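PDB 2JEK: RV1873 from Mycobacterium tuberculosis, which is of unknown function but folds as a single-chain, all-helical right-handed superhelix that represents the DUF1810 family. Local coordinates for residues V123-A127 against K128-G132; Q89-I93 against E94-G98; A18-Y21 against R22-E26. One frame throughout, in Å; residues are numbered along the deposited sequence.

Contact 1: V123-A127 against K128-G132. With SO4 (sulfate ion), chain B.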
# COMPACT_ATOMS: atom_id res chain seq x y z
N VAL A 123 -6.71 8.08 3.40
CA VAL A 123 -7.40 8.36 4.66
C VAL A 123 -8.82 7.81 4.62
O VAL A 123 -9.31 7.27 5.61
CB VAL A 123 -7.37 9.86 5.02
CG1 VAL A 123 -8.01 10.07 6.37
CG2 VAL A 123 -5.93 10.34 5.07
N ALA A 124 -9.48 7.92 3.47
CA ALA A 124 -10.82 7.36 3.30
C ALA A 124 -10.83 5.85 3.54
O ALA A 124 -11.76 5.32 4.14
CB ALA A 124 -11.38 7.68 1.92
N LEU A 125 -9.78 5.17 3.07
CA LEU A 125 -9.71 3.71 3.26
C LEU A 125 -9.58 3.41 4.76
O LEU A 125 -10.28 2.54 5.29
CB LEU A 125 -8.56 3.10 2.44
CG LEU A 125 -8.66 1.59 2.18
CD1 LEU A 125 -7.88 1.24 0.93
CD2 LEU A 125 -8.13 0.78 3.37
N LEU A 126 -8.70 4.14 5.44
CA LEU A 126 -8.55 3.96 6.89
C LEU A 126 -9.85 4.25 7.64
O LEU A 126 -10.21 3.53 8.59
CB LEU A 126 -7.40 4.82 7.43
CG LEU A 126 -6.00 4.41 6.97
CD1 LEU A 126 -4.94 5.44 7.35
CD2 LEU A 126 -5.59 3.03 7.49
N ALA A 127 -10.57 5.28 7.20
CA ALA A 127 -11.83 5.65 7.84
C ALA A 127 -12.89 4.57 7.63
O ALA A 127 -13.62 4.22 8.56
CB ALA A 127 -12.32 6.99 7.29
N LYS A 128 -12.96 4.03 6.42
CA LYS A 128 -14.01 3.07 6.08
C LYS A 128 -13.77 1.71 6.72
O LYS A 128 -14.70 1.04 7.20
CB LYS A 128 -14.12 2.91 4.56
CG LYS A 128 -15.17 1.87 4.14
CD LYS A 128 -15.47 1.96 2.67
CE LYS A 128 -16.38 0.81 2.22
NZ LYS A 128 -16.79 0.95 0.80
N TYR A 129 -12.51 1.28 6.72
CA TYR A 129 -12.18 -0.10 7.03
C TYR A 129 -11.44 -0.34 8.34
O TYR A 129 -11.40 -1.49 8.81
CB TYR A 129 -11.34 -0.69 5.90
CG TYR A 129 -12.09 -0.91 4.63
CD1 TYR A 129 -13.01 -1.97 4.53
CD2 TYR A 129 -11.86 -0.12 3.51
CE1 TYR A 129 -13.69 -2.20 3.36
CE2 TYR A 129 -12.54 -0.34 2.32
CZ TYR A 129 -13.46 -1.38 2.25
OH TYR A 129 -14.12 -1.61 1.07
N TYR A 130 -10.85 0.71 8.91
CA TYR A 130 -10.01 0.57 10.11
C TYR A 130 -10.45 1.53 11.22
O TYR A 130 -9.66 1.87 12.09
CB TYR A 130 -8.53 0.81 9.80
CG TYR A 130 -7.95 -0.22 8.84
CD1 TYR A 130 -7.39 -1.40 9.31
CD2 TYR A 130 -8.01 -0.02 7.46
CE1 TYR A 130 -6.88 -2.36 8.42
CE2 TYR A 130 -7.51 -0.95 6.56
CZ TYR A 130 -6.93 -2.12 7.05
OH TYR A 130 -6.45 -3.01 6.12
N GLY A 131 -11.70 1.98 11.15
CA GLY A 131 -12.25 2.90 12.16
C GLY A 131 -11.48 4.21 12.30
O GLY A 131 -11.47 4.82 13.37
N GLY A 132 -10.83 4.64 11.22
CA GLY A 132 -10.03 5.86 11.23
C GLY A 132 -8.67 5.70 11.88
O GLY A 132 -7.94 6.69 12.04
S SO4 B . -18.85 3.86 0.38
O1 SO4 B . -20.20 4.34 0.09
O2 SO4 B . -18.91 2.80 1.39
O3 SO4 B . -18.01 4.96 0.82
O4 SO4 B . -18.31 3.28 -0.86
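The C-terminal end of helix 120-129 unwinds here into a turn with two glycines, and the carbonyl of L126 is its pivot. L126 O accepts two backbone bonds, one from Y130 N and one from G132 N, each 2.9 Å long. The two donors reach it from opposite faces of the carbonyl plane, and neither lies on a lone pair. The second bond spans six residues and folds the chain back over the helix end. G131 and G132 both have positive phi, which suits glycine. The bonds just before this turn are regular: K128 N to A124 O and Y129 N to L125 O.

L125 touches both tyrosines. Its CG is anti to the backbone N (chi1 -161°), which swings the branch towards them. L125 CD2 meets the edge of the Y130 ring in its plane, 3.7 Å from Y130 CE2. L125 CD2 also lies 3.8 Å from Y129 CD2. L126 CD2 approaches Y130 CD2 obliquely at 3.9 Å. K128 CG lies over the centre of one face of the Y129 ring. The tyrosine hydroxyls are anchored outside the turn, Y129 OH to V85 O and Y130 OH to D102 O. They tie the helix end to helices 74-87 and 101-115.

K128 is fully extended past CG. Its ammonium binds the carbonyls of N86 and V88, so it also tacks onto the end of helix 74-87. A sulfate, probably from the crystallisation liquor, completes the set: K128 NZ donates to its O2 at 2.9 Å and weakly to O4.

Contact 2: Q89-I93 against E94-G98. With SO4 (sulfate ion), chain B.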
# COMPACT_ATOMS: atom_id res chain seq x y z
N GLN A 89 -18.32 -2.96 -1.60
CA GLN A 89 -19.44 -2.79 -0.66
C GLN A 89 -19.76 -4.07 0.08
O GLN A 89 -19.70 -5.16 -0.50
CB GLN A 89 -20.71 -2.34 -1.40
CG GLN A 89 -20.58 -1.03 -2.12
CD GLN A 89 -20.32 0.14 -1.18
OE1 GLN A 89 -20.91 0.23 -0.09
NE2 GLN A 89 -19.45 1.04 -1.60
N GLY A 90 -20.08 -3.92 1.36
CA GLY A 90 -20.59 -5.03 2.17
C GLY A 90 -19.57 -5.97 2.76
O GLY A 90 -19.93 -6.92 3.45
N ARG A 91 -18.29 -5.71 2.49
CA ARG A 91 -17.23 -6.60 2.97
C ARG A 91 -16.30 -5.89 3.95
O ARG A 91 -15.93 -4.74 3.73
CB ARG A 91 -16.43 -7.16 1.80
CG ARG A 91 -17.19 -8.15 0.94
CD ARG A 91 -16.26 -8.83 -0.04
NE ARG A 91 -16.98 -9.41 -1.17
CZ ARG A 91 -16.44 -10.26 -2.04
NH1 ARG A 91 -15.17 -10.64 -1.92
NH2 ARG A 91 -17.19 -10.75 -3.03
N SER A 92 -15.94 -6.59 5.02
CA SER A 92 -14.94 -6.09 5.94
C SER A 92 -13.58 -6.25 5.26
O SER A 92 -13.44 -7.01 4.30
CB SER A 92 -14.95 -6.86 7.26
OG SER A 92 -14.46 -8.18 7.06
N ILE A 93 -12.59 -5.53 5.76
CA ILE A 93 -11.30 -5.55 5.08
C ILE A 93 -10.67 -6.94 5.12
O ILE A 93 -9.96 -7.32 4.20
CB ILE A 93 -10.36 -4.46 5.64
CG1 ILE A 93 -9.25 -4.11 4.63
CG2 ILE A 93 -9.82 -4.85 7.01
CD1 ILE A 93 -9.75 -3.58 3.29
N GLU A 94 -10.98 -7.72 6.17
CA GLU A 94 -10.42 -9.08 6.30
C GLU A 94 -11.05 -10.06 5.32
O GLU A 94 -10.49 -11.13 5.06
CB GLU A 94 -10.55 -9.60 7.74
CG GLU A 94 -9.87 -8.74 8.79
CD GLU A 94 -10.81 -7.74 9.45
OE1 GLU A 94 -11.85 -7.37 8.85
OE2 GLU A 94 -10.50 -7.32 10.59
N GLU A 95 -12.20 -9.68 4.77
CA GLU A 95 -12.83 -10.46 3.71
C GLU A 95 -12.20 -10.18 2.35
O GLU A 95 -12.24 -11.03 1.46
CB GLU A 95 -14.34 -10.22 3.70
CG GLU A 95 -15.03 -10.84 4.91
CD GLU A 95 -16.51 -10.52 5.01
OE1 GLU A 95 -16.88 -9.33 4.99
OE2 GLU A 95 -17.30 -11.47 5.16
N ILE A 96 -11.62 -8.99 2.19
CA ILE A 96 -10.98 -8.61 0.93
C ILE A 96 -9.51 -9.02 0.95
O ILE A 96 -8.99 -9.58 -0.03
CB ILE A 96 -11.09 -7.08 0.66
CG1 ILE A 96 -12.57 -6.63 0.69
CG2 ILE A 96 -10.44 -6.72 -0.68
CD1 ILE A 96 -12.76 -5.11 0.77
N PHE A 97 -8.85 -8.73 2.08
CA PHE A 97 -7.44 -9.03 2.30
C PHE A 97 -7.33 -9.94 3.53
O PHE A 97 -7.45 -9.46 4.66
CB PHE A 97 -6.64 -7.75 2.59
CG PHE A 97 -6.56 -6.81 1.44
CD1 PHE A 97 -5.51 -6.88 0.53
CD2 PHE A 97 -7.53 -5.84 1.27
CE1 PHE A 97 -5.45 -6.01 -0.55
CE2 PHE A 97 -7.47 -4.96 0.22
CZ PHE A 97 -6.44 -5.04 -0.69
N GLY A 98 -7.09 -11.22 3.31
CA GLY A 98 -6.95 -12.13 4.45
C GLY A 98 -5.75 -11.74 5.30
O GLY A 98 -4.74 -11.28 4.75
S SO4 B . -18.85 3.86 0.38
O1 SO4 B . -20.20 4.34 0.09
O2 SO4 B . -18.91 2.80 1.39
O3 SO4 B . -18.01 4.96 0.82
O4 SO4 B . -18.31 3.28 -0.86
O HOH W 1 -19.61 -8.65 5.75
O HOH W 2 -14.14 -9.42 9.34
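The loop Q89-S92 leads into the short, weakly bonded helix 93-96, and E95 reaches back from that helix to G90, R91 and S92. At the start of the loop, Q89 NE2 donates to O4 of the sulfate at 2.6 Å. Next, G90 has positive phi. Its carbonyl is linked to E95 OE1 by a water that donates to both. R91 turns its CB towards the helix, 4.1 Å from I96 CG1, while its guanidinium stays apart from the E95 carboxylate.

S92 sits just before the helix. Its backbone N donates to E95 OE1 at 2.9 Å and 161°, using the anti lone pair of that oxygen. This is one half of a capping box, the N3 glutamate holding the N-cap amide. The reciprocal bond to the serine hydroxyl is not formed; E95 N bonds backbone S92 O instead, from well above the carbonyl plane. A second water joins S92 OG to E94 OE1.

I93 O receives a nearly straight bond from F97 N at 2.8 Å, and a weak one from I96 N. With CG1 anti to the backbone N (chi1 -158°), I93 brings CD1 to the edge of the F97 ring, 3.8 Å from CD2.

The inner side of this turn packs between helices. I93 and F97 both touch V85 of helix 74-87 and L105 of helix 101-115. I93 and I96 rest against Y129 of helix 120-129.

Contact 3: A18-Y21 against R22-E26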
# COMPACT_ATOMS: atom_id res chain seq x y z
N ALA A 18 4.83 -5.75 -13.13
CA ALA A 18 4.53 -6.02 -14.54
C ALA A 18 3.81 -7.35 -14.81
O ALA A 18 2.76 -7.33 -15.45
CB ALA A 18 5.76 -5.87 -15.42
N PRO A 19 4.36 -8.48 -14.31
CA PRO A 19 3.73 -9.78 -14.63
C PRO A 19 2.36 -10.01 -14.00
O PRO A 19 1.64 -10.93 -14.42
CB PRO A 19 4.71 -10.82 -14.05
CG PRO A 19 5.98 -10.07 -13.83
CD PRO A 19 5.58 -8.67 -13.50
N VAL A 20 2.02 -9.21 -12.99
CA VAL A 20 0.80 -9.48 -12.22
C VAL A 20 -0.23 -8.35 -12.17
O VAL A 20 -1.33 -8.55 -11.65
CB VAL A 20 1.12 -9.90 -10.77
CG1 VAL A 20 1.98 -11.18 -10.74
CG2 VAL A 20 1.79 -8.76 -10.01
N TYR A 21 0.10 -7.17 -12.69
CA TYR A 21 -0.74 -6.01 -12.41
C TYR A 21 -2.18 -6.15 -12.90
O TYR A 21 -3.12 -5.73 -12.21
CB TYR A 21 -0.11 -4.68 -12.87
CG TYR A 21 -0.85 -3.51 -12.25
CD1 TYR A 21 -0.81 -3.28 -10.87
CD2 TYR A 21 -1.65 -2.67 -13.04
CE1 TYR A 21 -1.50 -2.24 -10.30
CE2 TYR A 21 -2.35 -1.61 -12.46
CZ TYR A 21 -2.28 -1.41 -11.10
OH TYR A 21 -2.97 -0.38 -10.50
N ARG A 22 -2.36 -6.74 -14.08
CA ARG A 22 -3.74 -6.92 -14.54
C ARG A 22 -4.51 -7.81 -13.58
O ARG A 22 -5.67 -7.53 -13.28
CB ARG A 22 -3.81 -7.47 -15.97
CG ARG A 22 -5.25 -7.64 -16.49
CD ARG A 22 -5.92 -6.29 -16.68
NE ARG A 22 -7.32 -6.39 -17.11
CZ ARG A 22 -8.02 -5.37 -17.59
NH1 ARG A 22 -7.46 -4.17 -17.71
NH2 ARG A 22 -9.29 -5.55 -17.96
N SER A 23 -3.87 -8.86 -13.05
CA SER A 23 -4.57 -9.74 -12.12
C SER A 23 -4.88 -9.00 -10.81
O SER A 23 -5.91 -9.22 -10.19
CB SER A 23 -3.77 -11.02 -11.87
OG SER A 23 -2.56 -10.79 -11.17
N VAL A 24 -3.97 -8.12 -10.40
CA VAL A 24 -4.20 -7.29 -9.22
C VAL A 24 -5.47 -6.47 -9.38
O VAL A 24 -6.36 -6.49 -8.51
CB VAL A 24 -3.02 -6.34 -8.99
CG1 VAL A 24 -3.33 -5.34 -7.85
CG2 VAL A 24 -1.77 -7.13 -8.67
N VAL A 25 -5.55 -5.75 -10.49
CA VAL A 25 -6.71 -4.92 -10.83
C VAL A 25 -7.99 -5.76 -10.86
O VAL A 25 -9.01 -5.35 -10.28
CB VAL A 25 -6.47 -4.14 -12.15
CG1 VAL A 25 -7.75 -3.52 -12.70
CG2 VAL A 25 -5.42 -3.05 -11.91
N GLU A 26 -7.93 -6.93 -11.48
CA GLU A 26 -9.12 -7.78 -11.57
C GLU A 26 -9.55 -8.28 -10.19
O GLU A 26 -10.74 -8.28 -9.88
CB GLU A 26 -8.91 -8.95 -12.54
CG GLU A 26 -8.54 -8.53 -13.98
CD GLU A 26 -9.72 -8.02 -14.81
OE1 GLU A 26 -10.83 -7.89 -14.26
OE2 GLU A 26 -9.52 -7.76 -16.02
O HOH W 3 -0.18 -7.83 -15.90
O HOH W 4 -1.59 -10.03 -14.48
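Y21 and V25 make the closest apolar contact of this first helical turn. V25 CG2 lies over one face of the Y21 ring, 3.4 Å from CE2. Y21 CG is anti to the backbone N (chi1 -166°), which leans the ring forward along the helix, beside V25. Nearby, V20 CG2 meets V24 CG2 obliquely at 4.1 Å.

The carbonyl of V20 is gripped twice. S23 OG donates to V20 O in a short bond of 2.6 Å, tilted a little from the carbonyl plane. V24 N donates to the same oxygen at 3.0 Å. The S23 torsion (chi1 68°) puts OG between its own backbone N and carbonyl carbon, from where it can turn back to V20. V25 N binds Y21 O almost straight, at 172°.

Further out, two waters serve amides of the opening turn. One accepts from R22 N and donates to A18 O. The other accepts from S23 N. R22 NE forms a salt bridge with E26 OE2 at 2.8 Å, one turn on; the hydrogen bonds from NE and NH2 are weak. The Y21 ring is placed by its hydroxyl bond to E80 and a cation-pi contact with R77. V24 and Y21 also touch C81 of helix 74-87, and V20 touches F40.

Together this is the N-terminus of helix 21-29, with V20 at the N-cap and a serine hydroxyl returning to the N-cap carbonyl.

All three contacts are local, and each lies at a helix end: contact 1 at a C-terminus, contacts 2 and 3 at N-termini. Each is partly buried: L125, L126, I93, I96, F97, V24 and V25 are buried, while K128, E94, E95, R22 and E26 are exposed. Contacts 1 and 2 touch. Y129 and Y130 pack on I93, R91 and I96, and K128 and Q89 share one sulfate. Contact 3 stands apart, with its nearest atoms about 8 Å from contact 2, yet all three pack on helix 74-87. The chemistry differs. Contact 1 ends its helix with backbone bonds and glycines, contact 2 starts one with a glutamate, and contact 3 with a serine hydroxyl and waters.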